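Local coordinates for Rod shape-determining protein (MreC) (Helicobacter pylori, PDB 5LP5) that binds penicillin-binding protein 2 in the core complex of bacterial cell wall synthesis and probably helps to set rod shape, at the interface of chains B and A. Numbering follows the deposited sequence. Chains: chain A, Rod shape-determining protein (MreC); chain B, Penicillin-binding protein 2 (Pbp2).

The interface of chains B and A. Residues chain B 71, 127, 130-131; chain A 167-169, 181-182.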
loop_
_atom_site.group_PDB
_atom_site.type_symbol
_atom_site.label_atom_id
_atom_site.label_comp_id
_atom_site.label_asym_id
_atom_site.label_seq_id
_atom_site.Cartn_x
_atom_site.Cartn_y
_atom_site.Cartn_z
ATOM N N PHE B 71 6.796 -7.304 4.295
ATOM C CA PHE B 71 8.192 -7.639 4.080
ATOM C C PHE B 71 8.393 -8.838 3.169
ATOM O O PHE B 71 7.441 -9.463 2.722
ATOM C CB PHE B 71 8.886 -7.847 5.421
ATOM C CG PHE B 71 9.275 -6.564 6.083
ATOM C CD1 PHE B 71 10.438 -5.906 5.720
ATOM C CD2 PHE B 71 8.467 -5.999 7.046
ATOM C CE1 PHE B 71 10.788 -4.719 6.321
ATOM C CE2 PHE B 71 8.822 -4.821 7.649
ATOM C CZ PHE B 71 9.977 -4.178 7.291
ATOM N N TYR B 127 4.121 -6.947 9.097
ATOM C CA TYR B 127 5.068 -6.078 9.774
ATOM C C TYR B 127 5.311 -6.643 11.170
ATOM O O TYR B 127 6.442 -6.711 11.625
ATOM C CB TYR B 127 4.524 -4.651 9.826
ATOM C CG TYR B 127 5.564 -3.564 9.863
ATOM C CD1 TYR B 127 5.847 -2.821 8.740
ATOM C CD2 TYR B 127 6.226 -3.247 11.039
ATOM C CE1 TYR B 127 6.794 -1.814 8.767
ATOM C CE2 TYR B 127 7.172 -2.241 11.088
ATOM C CZ TYR B 127 7.460 -1.532 9.945
ATOM O OH TYR B 127 8.411 -0.532 9.967
ATOM N N MET B 130 7.637 -9.487 11.527
ATOM C CA MET B 130 9.021 -9.109 11.259
ATOM C C MET B 130 9.650 -8.469 12.510
ATOM O O MET B 130 10.867 -8.353 12.658
ATOM C CB MET B 130 9.046 -8.128 10.079
ATOM C CG MET B 130 10.439 -7.644 9.675
ATOM S SD MET B 130 11.643 -8.926 9.244
ATOM C CE MET B 130 10.885 -9.427 7.715
ATOM N N GLN B 131 8.789 -8.083 13.428
ATOM C CA GLN B 131 9.197 -7.292 14.555
ATOM C C GLN B 131 10.340 -7.944 15.372
ATOM O O GLN B 131 11.343 -7.280 15.646
ATOM C CB GLN B 131 7.969 -6.918 15.380
ATOM C CG GLN B 131 8.066 -5.566 16.056
ATOM C CD GLN B 131 8.035 -4.378 15.103
ATOM O OE1 GLN B 131 9.078 -3.796 14.824
ATOM N NE2 GLN B 131 6.843 -3.991 14.637
ATOM N N LEU A 167 5.881 3.034 13.946
ATOM C CA LEU A 167 6.915 2.005 14.043
ATOM C C LEU A 167 7.909 2.071 12.895
ATOM O O LEU A 167 7.552 2.421 11.772
ATOM C CB LEU A 167 6.258 0.630 14.055
ATOM C CG LEU A 167 5.484 0.295 15.357
ATOM C CD1 LEU A 167 4.668 -0.990 15.226
ATOM C CD2 LEU A 167 6.425 0.258 16.589
ATOM N N GLY A 168 9.158 1.753 13.191
ATOM C CA GLY A 168 10.191 1.627 12.174
ATOM C C GLY A 168 11.323 0.758 12.706
ATOM O O GLY A 168 11.228 0.212 13.814
ATOM N N PHE A 169 12.389 0.622 11.915
ATOM C CA PHE A 169 13.583 -0.104 12.368
ATOM C C PHE A 169 14.839 0.711 12.213
ATOM O O PHE A 169 15.006 1.431 11.223
ATOM C CB PHE A 169 13.764 -1.417 11.615
ATOM C CG PHE A 169 12.684 -2.425 11.874
ATOM C CD1 PHE A 169 12.719 -3.211 13.020
ATOM C CD2 PHE A 169 11.647 -2.605 10.968
ATOM C CE1 PHE A 169 11.740 -4.147 13.258
ATOM C CE2 PHE A 169 10.662 -3.531 11.216
ATOM C CZ PHE A 169 10.714 -4.309 12.360
ATOM N N ASP A 181 14.110 3.447 9.551
ATOM C CA ASP A 181 13.722 2.987 8.228
ATOM C C ASP A 181 12.366 2.291 8.274
ATOM O O ASP A 181 11.891 1.905 9.348
ATOM C CB ASP A 181 14.796 2.010 7.722
ATOM C CG ASP A 181 15.688 2.619 6.678
ATOM O OD1 ASP A 181 15.114 3.284 5.782
ATOM O OD2 ASP A 181 16.935 2.427 6.753
ATOM N N PHE A 182 11.768 2.165 7.093
ATOM C CA PHE A 182 10.581 1.331 6.861
ATOM C C PHE A 182 9.285 1.779 7.533
ATOM O O PHE A 182 8.472 0.976 7.960
ATOM C CB PHE A 182 10.876 -0.132 7.176
ATOM C CG PHE A 182 12.167 -0.635 6.589
ATOM C CD1 PHE A 182 12.499 -0.406 5.250
ATOM C CD2 PHE A 182 13.091 -1.265 7.411
ATOM C CE1 PHE A 182 13.705 -0.852 4.743
ATOM C CE2 PHE A 182 14.289 -1.748 6.899
ATOM C CZ PHE A 182 14.596 -1.538 5.563
HETATM O O HOH W 1 8.765 -1.104 14.149
#
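The outer edge of the A:Phe169 ring, at CE1, CE2 and CZ, lies against B:Tyr127, B:Gln131 and B:Phe71. Of the residues in this patch A:Phe169 buries the most surface, 66 Å², followed by B:Tyr127 with 55 Å². The tyrosine and phenylalanine side chains run past each other in opposite directions. Their rings are nearly parallel but offset. A:Phe169 CE2 lies above the tyrosine plane and beyond its rim, 3.7 Å from B:Tyr127 CE2. B:Phe71 CZ touches the same A:Phe169 CE2 at 4.0 Å.

B:Tyr127 also makes a polar contact. Its phenol OH donates a hydrogen bond to the backbone carbonyl O of A:Phe182, at 2.5 Å. The hydroxyl approaches from above the carbonyl plane, 44° out of it, and so misses the lone-pair directions. The CG of B:Tyr127 lies opposite its own backbone N (chi1 -152°), which sends the ring away from the short helix and across to MreC. Within PBP2, B:Phe71 CE2 lies over the rim of one face of that ring and B:Met130 CG lies against the ring of B:Phe71. This second shell should help to fix the tyrosine. B:Phe71 also crosses A:Phe182 at about a right angle, its CE1 over the rim of that ring. A:Asp181 CB covers the centre of the opposite face.

B:Gln131 brings its amide to the CE1-CZ edge of A:Phe169, on the same side of the ring plane as B:Tyr127. B:Phe71 CZ lies on the other side. The glutamine chain bends at chi2, and its amide plane is tilted 30° from the phenylalanine ring. The amide carbon CD packs 3.8 Å from A:Phe169 CZ. Its carbonyl OE1 reaches a water at 2.8 Å, and that water also meets the backbone O of A:Gly168. The water thus links the two chains. A:Leu167 CD1 adds an apolar flank near the B:Gln131 amide.

On MreC the contact uses strands 166-172 and 178-183, within its barrel core family region. On PBP2 it uses strand 66-76, helix 127-130 and the residue after it, within the dimerisation domain family region.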